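Multisubunit Na+/H+ antiporter, D subunit (Anoxybacillus flavithermus, PDB 6Z16) probably serves as an antiporter-like membrane subunit of an Mrp complex that exchanges sodium ions for protons across the cell membrane. Local coordinates at residues Thr364-Leu369 and Phe437-Val442; Ser2-Leu7 and Gly45-Arg50; Phe22-Phe27 and Arg104-Tyr109. All coordinates share one frame; numbering follows the deposited sequence.

Contact 1 of 3, residues Thr364-Leu369 and Phe437-Val442. With PTY (phosphatidylethanolamine), chain S.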
loop_
_atom_site.group_PDB
_atom_site.type_symbol
_atom_site.label_atom_id
_atom_site.label_comp_id
_atom_site.label_asym_id
_atom_site.label_seq_id
_atom_site.Cartn_x
_atom_site.Cartn_y
_atom_site.Cartn_z
ATOM N N THR D 364 46.079 75.822 -10.772
ATOM C CA THR D 364 46.240 76.643 -9.578
ATOM C C THR D 364 45.565 76.056 -8.344
ATOM O O THR D 364 45.806 76.553 -7.240
ATOM C CB THR D 364 45.683 78.045 -9.815
ATOM O OG1 THR D 364 44.263 77.975 -9.979
ATOM C CG2 THR D 364 46.279 78.633 -11.065
ATOM N N SER D 365 44.733 75.028 -8.497
ATOM C CA SER D 365 44.052 74.406 -7.375
ATOM C C SER D 365 44.203 72.898 -7.312
ATOM O O SER D 365 44.012 72.332 -6.232
ATOM C CB SER D 365 42.557 74.744 -7.408
ATOM O OG SER D 365 42.359 76.134 -7.253
ATOM N N TYR D 366 44.530 72.226 -8.412
ATOM C CA TYR D 366 44.649 70.767 -8.434
ATOM C C TYR D 366 45.891 70.377 -9.225
ATOM O O TYR D 366 45.797 69.898 -10.360
ATOM C CB TYR D 366 43.388 70.135 -9.029
ATOM C CG TYR D 366 42.125 70.501 -8.283
ATOM C CD1 TYR D 366 41.758 69.838 -7.126
ATOM C CD2 TYR D 366 41.319 71.536 -8.724
ATOM C CE1 TYR D 366 40.619 70.190 -6.437
ATOM C CE2 TYR D 366 40.187 71.899 -8.042
ATOM C CZ TYR D 366 39.839 71.221 -6.904
ATOM O OH TYR D 366 38.702 71.579 -6.231
ATOM N N PRO D 367 47.085 70.547 -8.638
ATOM C CA PRO D 367 48.308 70.364 -9.434
ATOM C C PRO D 367 48.635 68.916 -9.728
ATOM O O PRO D 367 49.148 68.615 -10.814
ATOM C CB PRO D 367 49.387 71.006 -8.553
ATOM C CG PRO D 367 48.654 71.841 -7.576
ATOM C CD PRO D 367 47.402 71.097 -7.312
ATOM N N LEU D 368 48.358 68.011 -8.788
ATOM C CA LEU D 368 48.691 66.604 -8.987
ATOM C C LEU D 368 47.818 65.980 -10.064
ATOM O O LEU D 368 48.318 65.252 -10.931
ATOM C CB LEU D 368 48.551 65.844 -7.670
ATOM C CG LEU D 368 48.837 64.346 -7.739
ATOM C CD1 LEU D 368 50.247 64.103 -8.197
ATOM C CD2 LEU D 368 48.604 63.710 -6.391
ATOM N N LEU D 369 46.518 66.285 -10.034
ATOM C CA LEU D 369 45.594 65.845 -11.074
ATOM C C LEU D 369 45.967 66.422 -12.433
ATOM O O LEU D 369 45.890 65.725 -13.450
ATOM C CB LEU D 369 44.175 66.257 -10.694
ATOM C CG LEU D 369 43.032 65.926 -11.646
ATOM C CD1 LEU D 369 42.815 64.433 -11.753
ATOM C CD2 LEU D 369 41.785 66.630 -11.190
ATOM N N PHE D 437 34.753 76.915 -11.743
ATOM C CA PHE D 437 34.500 75.927 -10.710
ATOM C C PHE D 437 34.623 76.579 -9.341
ATOM O O PHE D 437 34.987 77.749 -9.212
ATOM C CB PHE D 437 35.456 74.736 -10.866
ATOM C CG PHE D 437 36.908 75.065 -10.623
ATOM C CD1 PHE D 437 37.685 75.654 -11.610
ATOM C CD2 PHE D 437 37.516 74.713 -9.433
ATOM C CE1 PHE D 437 39.010 75.949 -11.387
ATOM C CE2 PHE D 437 38.848 74.988 -9.213
ATOM C CZ PHE D 437 39.593 75.605 -10.193
ATOM N N GLU D 438 34.291 75.808 -8.313
ATOM C CA GLU D 438 34.382 76.227 -6.924
ATOM C C GLU D 438 35.245 75.209 -6.197
ATOM O O GLU D 438 35.237 74.026 -6.551
ATOM C CB GLU D 438 32.982 76.336 -6.296
ATOM C CG GLU D 438 32.931 76.814 -4.852
ATOM C CD GLU D 438 33.379 78.249 -4.684
ATOM O OE1 GLU D 438 33.227 79.042 -5.637
ATOM O OE2 GLU D 438 33.884 78.585 -3.593
ATOM N N GLN D 439 36.013 75.675 -5.209
ATOM C CA GLN D 439 37.010 74.841 -4.548
ATOM C C GLN D 439 36.357 73.716 -3.755
ATOM O O GLN D 439 35.609 73.959 -2.805
ATOM C CB GLN D 439 37.880 75.695 -3.632
ATOM C CG GLN D 439 39.005 74.932 -2.963
ATOM C CD GLN D 439 40.034 74.440 -3.956
ATOM O OE1 GLN D 439 40.376 75.139 -4.906
ATOM N NE2 GLN D 439 40.547 73.237 -3.731
ATOM N N LYS D 440 36.650 72.482 -4.158
ATOM C CA LYS D 440 36.066 71.294 -3.554
ATOM C C LYS D 440 37.175 70.267 -3.419
ATOM O O LYS D 440 37.790 69.894 -4.420
ATOM C CB LYS D 440 34.912 70.756 -4.410
ATOM C CG LYS D 440 34.113 69.599 -3.806
ATOM C CD LYS D 440 34.549 68.228 -4.319
ATOM C CE LYS D 440 34.162 68.019 -5.762
ATOM N NZ LYS D 440 34.558 66.662 -6.231
ATOM N N GLN D 441 37.427 69.817 -2.196
ATOM C CA GLN D 441 38.488 68.853 -1.945
ATOM C C GLN D 441 38.087 67.489 -2.486
ATOM O O GLN D 441 37.093 66.908 -2.043
ATOM C CB GLN D 441 38.782 68.756 -0.449
ATOM C CG GLN D 441 39.374 70.008 0.184
ATOM C CD GLN D 441 38.319 71.023 0.588
ATOM O OE1 GLN D 441 37.134 70.702 0.677
ATOM N NE2 GLN D 441 38.748 72.255 0.834
ATOM N N VAL D 442 38.849 66.978 -3.442
ATOM C CA VAL D 442 38.655 65.606 -3.876
ATOM C C VAL D 442 39.259 64.662 -2.843
ATOM O O VAL D 442 40.071 65.054 -2.004
ATOM C CB VAL D 442 39.260 65.368 -5.267
ATOM C CG1 VAL D 442 38.585 66.250 -6.277
ATOM C CG2 VAL D 442 40.744 65.633 -5.248
HETATM C C1 PTY S . 55.711 71.370 -9.269
HETATM C C2 PTY S . 52.283 74.130 -4.370
HETATM C C3 PTY S . 51.720 74.299 -5.798
HETATM O O4 PTY S . 56.264 70.304 -10.073
HETATM C C5 PTY S . 53.603 72.096 -8.135
HETATM C C6 PTY S . 54.265 71.055 -8.997
HETATM O O7 PTY S . 54.197 69.777 -8.288
HETATM C C8 PTY S . 53.143 68.985 -8.542
HETATM O O10 PTY S . 52.247 69.280 -9.281
HETATM C C11 PTY S . 53.240 67.687 -7.802
HETATM C C12 PTY S . 53.050 66.493 -8.723
HETATM C C13 PTY S . 54.074 66.444 -9.836
HETATM C C14 PTY S . 53.866 65.309 -10.821
HETATM C C15 PTY S . 54.909 65.279 -11.923
HETATM C C16 PTY S . 54.451 64.577 -13.189
HETATM C C17 PTY S . 54.900 63.133 -13.322
HETATM C C18 PTY S . 56.275 62.958 -13.953
HETATM C C19 PTY S . 56.548 61.533 -14.415
HETATM C C20 PTY S . 57.870 61.340 -15.137
HETATM C C21 PTY S . 58.134 59.897 -15.543
HETATM C C22 PTY S . 59.578 59.618 -15.928
HETATM C C23 PTY S . 59.973 58.157 -15.779
HETATM C C24 PTY S . 61.401 57.839 -16.198
HETATM C C25 PTY S . 62.482 58.470 -15.333
HETATM C C26 PTY S . 63.890 58.142 -15.813
HETATM C C27 PTY S . 65.009 58.816 -15.031
HETATM C C28 PTY S . 66.389 58.519 -15.596
HETATM C C29 PTY S . 67.516 59.036 -14.735
HETATM C C30 PTY S . 56.332 70.516 -11.385
HETATM C C31 PTY S . 56.964 69.357 -12.095
HETATM O O30 PTY S . 55.939 71.515 -11.918
HETATM C C32 PTY S . 56.023 68.639 -13.049
HETATM C C33 PTY S . 55.886 69.338 -14.383
HETATM C C34 PTY S . 56.845 68.842 -15.448
HETATM C C35 PTY S . 56.460 67.520 -16.089
HETATM C C36 PTY S . 57.362 67.147 -17.253
HETATM C C37 PTY S . 57.004 65.848 -17.956
HETATM C C38 PTY S . 57.889 65.561 -19.156
HETATM C C39 PTY S . 57.449 64.375 -19.998
HETATM C C40 PTY S . 57.624 63.021 -19.332
HETATM C C41 PTY S . 59.071 62.652 -19.040
HETATM P P1 PTY S . 52.738 74.616 -8.256
HETATM O O11 PTY S . 52.862 74.421 -6.680
HETATM O O12 PTY S . 51.251 74.529 -8.596
HETATM O O13 PTY S . 53.409 75.856 -8.702
HETATM O O14 PTY S . 53.434 73.315 -8.884
HETATM N N1 PTY S . 52.048 72.756 -3.921
#
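S365 and Q439 have the closest CA atoms of the two segments, 7.6 Å apart, so the gap between the turn before helix 367-381 and the irregular chain at 437-442 is bridged by side chains. Y366 does most of the bridging. Its CG lies anti to the carbonyl carbon, beside the backbone N; from there the ring extends to the loop, where OH donates a hydrogen bond to K440 O at 2.6 Å. The hydroxyl stands above the carbonyl plane, 37° out of it, while K440 O lies at the edge of the tyrosine ring and near its plane. The ring also slides past F437, with Y366 CE2 3.6 Å from F437 CE2; this aromatic pair is oblique. Y366 CE1 meets V442 CG1 at 4.4 Å.

Y366 occupies the N-cap position of helix 367-381, in the transmembrane region of the NADH:quinone oxidoreductase/Mrp antiporter family, and its partners belong to the loop joining helix 405-429 to helix 446-461. The contact thus ties one helix start to a connection between two later helices, I350 of helix 320-351 packing on both Y366 and V442.

Q439 places its CG anti to the backbone N (chi1 -176°); the chain bends at chi2, and the amide and the Y366 ring, 18° apart in plane, slide past each other in opposite directions. OE1 takes a weak hydrogen bond from S365 OG at 3.2 Å. K440 NZ is hydrogen-bonded to S349 OG. Beyond the N-cap, P367 CB approaches O10 of a phosphatidylethanolamine at 3.4 Å, and L368 CD1 its acyl carbon C12 at 3.7 Å.

Contact 2 of 3, residues Ser2-Leu7 and Gly45-Arg50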
loop_
_atom_site.group_PDB
_atom_site.type_symbol
_atom_site.label_atom_id
_atom_site.label_comp_id
_atom_site.label_asym_id
_atom_site.label_seq_id
_atom_site.Cartn_x
_atom_site.Cartn_y
_atom_site.Cartn_z
ATOM N N SER D 2 45.660 21.516 -12.414
ATOM C CA SER D 2 45.383 21.910 -13.789
ATOM C C SER D 2 44.116 22.739 -13.933
ATOM O O SER D 2 43.805 23.166 -15.047
ATOM C CB SER D 2 45.291 20.675 -14.688
ATOM O OG SER D 2 46.543 20.020 -14.782
ATOM N N ASN D 3 43.381 22.976 -12.851
ATOM C CA ASN D 3 42.208 23.836 -12.871
ATOM C C ASN D 3 42.545 25.298 -12.639
ATOM O O ASN D 3 41.625 26.110 -12.492
ATOM C CB ASN D 3 41.195 23.376 -11.824
ATOM C CG ASN D 3 40.450 22.139 -12.246
ATOM O OD1 ASN D 3 39.990 22.041 -13.376
ATOM N ND2 ASN D 3 40.337 21.179 -11.344
ATOM N N LEU D 4 43.841 25.640 -12.608
ATOM C CA LEU D 4 44.290 27.023 -12.441
ATOM C C LEU D 4 43.750 27.924 -13.539
ATOM O O LEU D 4 43.416 29.089 -13.285
ATOM C CB LEU D 4 45.817 27.056 -12.434
ATOM C CG LEU D 4 46.577 28.375 -12.304
ATOM C CD1 LEU D 4 46.331 29.039 -10.975
ATOM C CD2 LEU D 4 48.048 28.113 -12.496
ATOM N N LEU D 5 43.599 27.364 -14.739
ATOM C CA LEU D 5 43.035 28.064 -15.883
ATOM C C LEU D 5 41.604 28.525 -15.624
ATOM O O LEU D 5 41.174 29.536 -16.188
ATOM C CB LEU D 5 43.098 27.127 -17.087
ATOM C CG LEU D 5 43.063 27.600 -18.528
ATOM C CD1 LEU D 5 43.727 26.528 -19.353
ATOM C CD2 LEU D 5 41.675 27.855 -19.022
ATOM N N LEU D 6 40.854 27.813 -14.783
ATOM C CA LEU D 6 39.503 28.258 -14.473
ATOM C C LEU D 6 39.441 29.289 -13.369
ATOM O O LEU D 6 38.366 29.854 -13.153
ATOM C CB LEU D 6 38.603 27.103 -14.061
ATOM C CG LEU D 6 37.856 26.413 -15.185
ATOM C CD1 LEU D 6 38.719 25.404 -15.864
ATOM C CD2 LEU D 6 36.605 25.801 -14.649
ATOM N N LEU D 7 40.537 29.526 -12.655
ATOM C CA LEU D 7 40.493 30.505 -11.576
ATOM C C LEU D 7 40.222 31.951 -12.007
ATOM O O LEU D 7 39.648 32.687 -11.189
ATOM C CB LEU D 7 41.780 30.405 -10.747
ATOM C CG LEU D 7 41.798 29.113 -9.928
ATOM C CD1 LEU D 7 43.094 28.937 -9.183
ATOM C CD2 LEU D 7 40.645 29.108 -8.955
ATOM N N GLY D 45 48.019 36.395 -12.237
ATOM C CA GLY D 45 49.474 36.433 -12.285
ATOM C C GLY D 45 50.103 35.054 -12.198
ATOM O O GLY D 45 51.083 34.761 -12.893
ATOM N N ALA D 46 49.529 34.184 -11.365
ATOM C CA ALA D 46 50.012 32.810 -11.283
ATOM C C ALA D 46 49.758 32.048 -12.578
ATOM O O ALA D 46 50.587 31.226 -12.990
ATOM C CB ALA D 46 49.357 32.096 -10.106
ATOM N N LEU D 47 48.635 32.325 -13.247
ATOM C CA LEU D 47 48.365 31.696 -14.539
ATOM C C LEU D 47 49.341 32.169 -15.607
ATOM O O LEU D 47 49.778 31.376 -16.450
ATOM C CB LEU D 47 46.925 31.973 -14.971
ATOM C CG LEU D 47 46.516 31.392 -16.324
ATOM C CD1 LEU D 47 46.651 29.886 -16.322
ATOM C CD2 LEU D 47 45.114 31.810 -16.685
ATOM N N LEU D 48 49.699 33.456 -15.580
ATOM C CA LEU D 48 50.654 33.979 -16.553
ATOM C C LEU D 48 52.050 33.394 -16.344
ATOM O O LEU D 48 52.731 33.047 -17.318
ATOM C CB LEU D 48 50.676 35.504 -16.487
ATOM C CG LEU D 48 51.589 36.212 -17.483
ATOM C CD1 LEU D 48 51.235 35.856 -18.907
ATOM C CD2 LEU D 48 51.481 37.694 -17.283
ATOM N N HIS D 49 52.476 33.229 -15.087
ATOM C CA HIS D 49 53.740 32.534 -14.849
ATOM C C HIS D 49 53.665 31.062 -15.239
ATOM O O HIS D 49 54.661 30.497 -15.714
ATOM C CB HIS D 49 54.170 32.658 -13.389
ATOM C CG HIS D 49 55.474 31.985 -13.092
ATOM N ND1 HIS D 49 55.558 30.681 -12.651
ATOM C CD2 HIS D 49 56.750 32.418 -13.220
ATOM C CE1 HIS D 49 56.827 30.352 -12.493
ATOM N NE2 HIS D 49 57.571 31.385 -12.836
ATOM N N ARG D 50 52.497 30.437 -15.065
ATOM C CA ARG D 50 52.329 29.039 -15.442
ATOM C C ARG D 50 52.442 28.850 -16.948
ATOM O O ARG D 50 53.124 27.931 -17.413
ATOM C CB ARG D 50 50.983 28.536 -14.929
ATOM C CG ARG D 50 50.685 27.088 -15.228
ATOM C CD ARG D 50 51.631 26.160 -14.509
ATOM N NE ARG D 50 51.257 24.767 -14.711
ATOM C CZ ARG D 50 52.007 23.732 -14.359
ATOM N NH1 ARG D 50 53.187 23.928 -13.791
ATOM N NH2 ARG D 50 51.579 22.499 -14.581
#
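L4 and L47 both set CG anti to the backbone N (chi1 179° in each), continuing from CB atoms that point toward the other segment, and L4 CG comes 4.3 Å from L47 CD1. L4 belongs to a short 3-10 turn leading into helix 7-18, and L47 to the long transmembrane helix 26-53, so the contact lays the chain's N-terminal turn against the later part of its second helix. The packing is apolar, with no hydrogen bond across it. L4 CD2 does most of the touching: the L4 and R50 side chains cross obliquely, with L4 CD2 3.8 Å from R50 CB, and the same methyl lies 4.0 Å from A46 O. The other branch, CD1, faces A46 CB at 4.4 Å. Since A46 and R50 are one helical turn apart, L4 spans that turn with L47 beside it.

R50 therefore contributes the aliphatic base of its chain here, and its NH2 forms a long, weak ion pair with D54 OD2. Beyond the two segments, L5 and L47 both touch S74 of the small antiparallel sheet 57-60/71-74, and N3 ND2 forms a weak hydrogen bond with R91 O of a neighbouring subunit. Across the contact, L47 CD1 meets the backbone of the turn itself at L5 CA, 4.1 Å away.

Contact 3 of 3, residues Phe22-Phe27 and Arg104-Tyr109. With PTY (phosphatidylethanolamine), chain Y.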
loop_
_atom_site.group_PDB
_atom_site.type_symbol
_atom_site.label_atom_id
_atom_site.label_comp_id
_atom_site.label_asym_id
_atom_site.label_seq_id
_atom_site.Cartn_x
_atom_site.Cartn_y
_atom_site.Cartn_z
ATOM N N PHE D 22 23.101 39.282 0.418
ATOM C CA PHE D 22 23.063 40.459 1.289
ATOM C C PHE D 22 23.152 41.747 0.472
ATOM O O PHE D 22 24.233 42.320 0.291
ATOM C CB PHE D 22 24.126 40.368 2.396
ATOM C CG PHE D 22 25.513 39.922 1.942
ATOM C CD1 PHE D 22 25.836 38.576 1.879
ATOM C CD2 PHE D 22 26.517 40.840 1.692
ATOM C CE1 PHE D 22 27.097 38.166 1.493
ATOM C CE2 PHE D 22 27.769 40.438 1.302
ATOM C CZ PHE D 22 28.062 39.101 1.202
ATOM N N PRO D 23 22.021 42.238 -0.046
ATOM C CA PRO D 23 22.051 43.499 -0.799
ATOM C C PRO D 23 22.191 44.731 0.079
ATOM O O PRO D 23 22.950 45.645 -0.248
ATOM C CB PRO D 23 20.702 43.502 -1.524
ATOM C CG PRO D 23 20.258 42.094 -1.517
ATOM C CD PRO D 23 20.738 41.543 -0.224
ATOM N N LYS D 24 21.462 44.768 1.190
ATOM C CA LYS D 24 21.388 45.958 2.028
ATOM C C LYS D 24 22.639 46.185 2.865
ATOM O O LYS D 24 22.769 47.255 3.466
ATOM C CB LYS D 24 20.188 45.868 2.973
ATOM C CG LYS D 24 18.821 45.614 2.339
ATOM C CD LYS D 24 18.186 46.830 1.679
ATOM C CE LYS D 24 18.290 46.794 0.168
ATOM N NZ LYS D 24 17.477 47.871 -0.454
ATOM N N HIS D 25 23.540 45.207 2.942
ATOM C CA HIS D 25 24.759 45.304 3.745
ATOM C C HIS D 25 25.900 45.698 2.820
ATOM O O HIS D 25 26.631 44.851 2.310
ATOM C CB HIS D 25 25.041 43.991 4.460
ATOM C CG HIS D 25 24.008 43.631 5.477
ATOM N ND1 HIS D 25 23.926 44.254 6.702
ATOM C CD2 HIS D 25 23.004 42.725 5.447
ATOM C CE1 HIS D 25 22.920 43.743 7.387
ATOM N NE2 HIS D 25 22.344 42.812 6.647
ATOM N N VAL D 26 26.063 47.007 2.629
ATOM C CA VAL D 26 26.958 47.515 1.599
ATOM C C VAL D 26 28.422 47.353 2.002
ATOM O O VAL D 26 29.292 47.143 1.140
ATOM C CB VAL D 26 26.565 48.972 1.279
ATOM C CG1 VAL D 26 26.672 49.870 2.504
ATOM C CG2 VAL D 26 27.382 49.521 0.145
ATOM N N PHE D 27 28.710 47.372 3.309
ATOM C CA PHE D 27 30.078 47.209 3.787
ATOM C C PHE D 27 30.620 45.826 3.462
ATOM O O PHE D 27 31.762 45.690 3.005
ATOM C CB PHE D 27 30.140 47.466 5.292
ATOM C CG PHE D 27 31.509 47.281 5.875
ATOM C CD1 PHE D 27 32.495 48.226 5.663
ATOM C CD2 PHE D 27 31.817 46.153 6.623
ATOM C CE1 PHE D 27 33.761 48.052 6.184
ATOM C CE2 PHE D 27 33.080 45.973 7.145
ATOM C CZ PHE D 27 34.051 46.924 6.926
ATOM N N ARG D 104 22.292 53.080 -5.571
ATOM C CA ARG D 104 22.610 52.245 -6.716
ATOM C C ARG D 104 23.336 50.969 -6.312
ATOM O O ARG D 104 23.230 49.960 -7.015
ATOM C CB ARG D 104 23.421 53.060 -7.734
ATOM C CG ARG D 104 23.710 52.366 -9.064
ATOM C CD ARG D 104 24.380 53.279 -10.074
ATOM N NE ARG D 104 23.471 54.309 -10.564
ATOM C CZ ARG D 104 23.618 55.607 -10.337
ATOM N NH1 ARG D 104 24.646 56.046 -9.629
ATOM N NH2 ARG D 104 22.740 56.469 -10.820
ATOM N N GLU D 105 24.028 50.963 -5.176
ATOM C CA GLU D 105 24.761 49.773 -4.770
ATOM C C GLU D 105 24.033 48.932 -3.733
ATOM O O GLU D 105 24.496 47.830 -3.428
ATOM C CB GLU D 105 26.156 50.150 -4.263
ATOM C CG GLU D 105 26.189 50.999 -3.025
ATOM C CD GLU D 105 27.585 51.527 -2.736
ATOM O OE1 GLU D 105 28.517 51.205 -3.500
ATOM O OE2 GLU D 105 27.750 52.278 -1.754
ATOM N N THR D 106 22.903 49.402 -3.194
ATOM C CA THR D 106 22.011 48.458 -2.524
ATOM C C THR D 106 21.347 47.513 -3.520
ATOM O O THR D 106 21.013 46.381 -3.165
ATOM C CB THR D 106 20.935 49.180 -1.716
ATOM O OG1 THR D 106 20.157 50.006 -2.583
ATOM C CG2 THR D 106 21.544 50.020 -0.620
ATOM N N PHE D 107 21.148 47.949 -4.760
ATOM C CA PHE D 107 20.467 47.148 -5.778
ATOM C C PHE D 107 21.463 46.431 -6.686
ATOM O O PHE D 107 21.536 46.691 -7.879
ATOM C CB PHE D 107 19.528 48.026 -6.595
ATOM C CG PHE D 107 18.273 48.404 -5.878
ATOM C CD1 PHE D 107 17.179 47.563 -5.897
ATOM C CD2 PHE D 107 18.189 49.588 -5.173
ATOM C CE1 PHE D 107 16.020 47.902 -5.241
ATOM C CE2 PHE D 107 17.030 49.936 -4.516
ATOM C CZ PHE D 107 15.946 49.090 -4.546
ATOM N N TYR D 108 22.248 45.541 -6.075
ATOM C CA TYR D 108 22.961 44.451 -6.751
ATOM C C TYR D 108 24.063 44.927 -7.690
ATOM O O TYR D 108 24.369 44.243 -8.662
ATOM C CB TYR D 108 21.991 43.541 -7.515
ATOM C CG TYR D 108 21.036 42.808 -6.618
ATOM C CD1 TYR D 108 21.387 41.598 -6.042
ATOM C CD2 TYR D 108 19.798 43.349 -6.312
ATOM C CE1 TYR D 108 20.521 40.940 -5.211
ATOM C CE2 TYR D 108 18.929 42.700 -5.480
ATOM C CZ TYR D 108 19.294 41.499 -4.935
ATOM O OH TYR D 108 18.423 40.852 -4.101
ATOM N N TYR D 109 24.698 46.061 -7.383
ATOM C CA TYR D 109 25.687 46.650 -8.286
ATOM C C TYR D 109 26.940 45.785 -8.411
ATOM O O TYR D 109 27.437 45.549 -9.521
ATOM C CB TYR D 109 26.051 48.050 -7.800
ATOM C CG TYR D 109 27.117 48.708 -8.626
ATOM C CD1 TYR D 109 26.828 49.229 -9.876
ATOM C CD2 TYR D 109 28.421 48.806 -8.159
ATOM C CE1 TYR D 109 27.806 49.823 -10.637
ATOM C CE2 TYR D 109 29.403 49.391 -8.913
ATOM C CZ TYR D 109 29.091 49.900 -10.149
ATOM O OH TYR D 109 30.074 50.492 -10.901
HETATM C C1 PTY Y . 21.988 36.623 5.790
HETATM C C2 PTY Y . 18.057 43.779 6.383
HETATM C C3 PTY Y . 17.962 42.695 7.476
HETATM O O4 PTY Y . 23.417 36.529 5.592
HETATM C C5 PTY Y . 20.422 38.417 6.555
HETATM C C6 PTY Y . 21.759 37.761 6.745
HETATM O O7 PTY Y . 22.798 38.752 6.483
HETATM C C8 PTY Y . 23.640 39.039 7.484
HETATM O O10 PTY Y . 23.529 38.602 8.597
HETATM C C11 PTY Y . 24.738 39.947 7.022
HETATM C C12 PTY Y . 26.051 39.675 7.733
HETATM C C13 PTY Y . 27.242 39.836 6.819
HETATM C C14 PTY Y . 27.201 38.917 5.616
HETATM C C15 PTY Y . 28.457 38.965 4.769
HETATM C C16 PTY Y . 29.662 38.307 5.400
HETATM C C17 PTY Y . 29.585 36.800 5.381
HETATM C C18 PTY Y . 29.618 36.211 3.984
HETATM C C19 PTY Y . 30.911 36.480 3.238
HETATM C C20 PTY Y . 31.092 35.623 1.997
HETATM C C30 PTY Y . 23.850 35.755 4.599
HETATM C C31 PTY Y . 25.332 35.903 4.413
HETATM O O30 PTY Y . 23.133 35.049 3.944
HETATM C C32 PTY Y . 26.076 34.593 4.200
HETATM C C33 PTY Y . 26.041 34.106 2.764
HETATM C C34 PTY Y . 26.386 32.635 2.625
HETATM C C35 PTY Y . 26.396 32.125 1.196
HETATM C C36 PTY Y . 26.268 30.616 1.098
HETATM C C37 PTY Y . 24.964 30.081 1.669
HETATM P P1 PTY Y . 19.374 40.465 7.965
HETATM O O11 PTY Y . 18.768 41.586 7.007
HETATM O O12 PTY Y . 20.083 41.192 9.105
HETATM O O13 PTY Y . 18.337 39.498 8.390
HETATM O O14 PTY Y . 20.513 39.754 7.089
HETATM N N1 PTY Y . 18.433 43.152 5.114
#
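K24 starts away from T106 but ends over the neighbouring F107, and its chain can be followed atom by atom. The setting is the turn before transmembrane helix 26-53, with H25 at the N-cap position, packed on the short link that precedes helix 109-124. K24 CB lies 3.9 Å from the amine N1 of a phosphatidylethanolamine, and CG is closer still at 3.7 Å. A bend at chi3 (103°) swings CE back to T106 CB, 4.0 Å away. At the tip, NZ sits over the face of the F107 ring as a cation-pi contact, 4.8 Å from the centroid and 24° off the normal. The hydroxyl of T106 is engaged elsewhere, with K103 O.

P23 lies alongside Y108, pointing the same way: its CB is over the ring face toward the rim, and its CG is 3.6 Å from Y108 CZ. The same CB rests 3.3 Å from T106 O.

The same lipid also meets F22 and H25. F22 offers a ring face to acyl carbon C15, which stands 3.5 Å above the plane over its centre, while C11 lies over one face of the H25 ring, offset toward the rim. An alanine in place of F22 would probably leave a gap beneath C15 and the acyl chain freer to move.

E105 spends its charge outside the contact, in a hydrogen bond to Y110 OH and a salt bridge with R30. The V26 and E105 side chains cross, with V26 CG2 against E105 CG, CD and OE2, 3.4 Å from OE2, the oxygen that also pairs with R30 NH2.

How the contacts relate
Helix 26-53 links two of the three contacts: contact 3 sits at its start and contact 2 near its end, their centres 31 Å apart. Their segments alternate along the chain, 2-7, 22-27, 45-50 and 104-109, so helix 26-53 is met near its start by the link before helix 109-124 and near its end by the N-terminal turn. Contact 1 follows in series, much later in sequence, and joins helix 367-381 to the loop before helix 446-461; its centre is 43 Å from contact 2 and 31 Å from contact 3. No two contacts touch. Contacts 1 and 3 each meet a different phosphatidylethanolamine, so in both the residues just before or at a helix start lie beside a bound lipid.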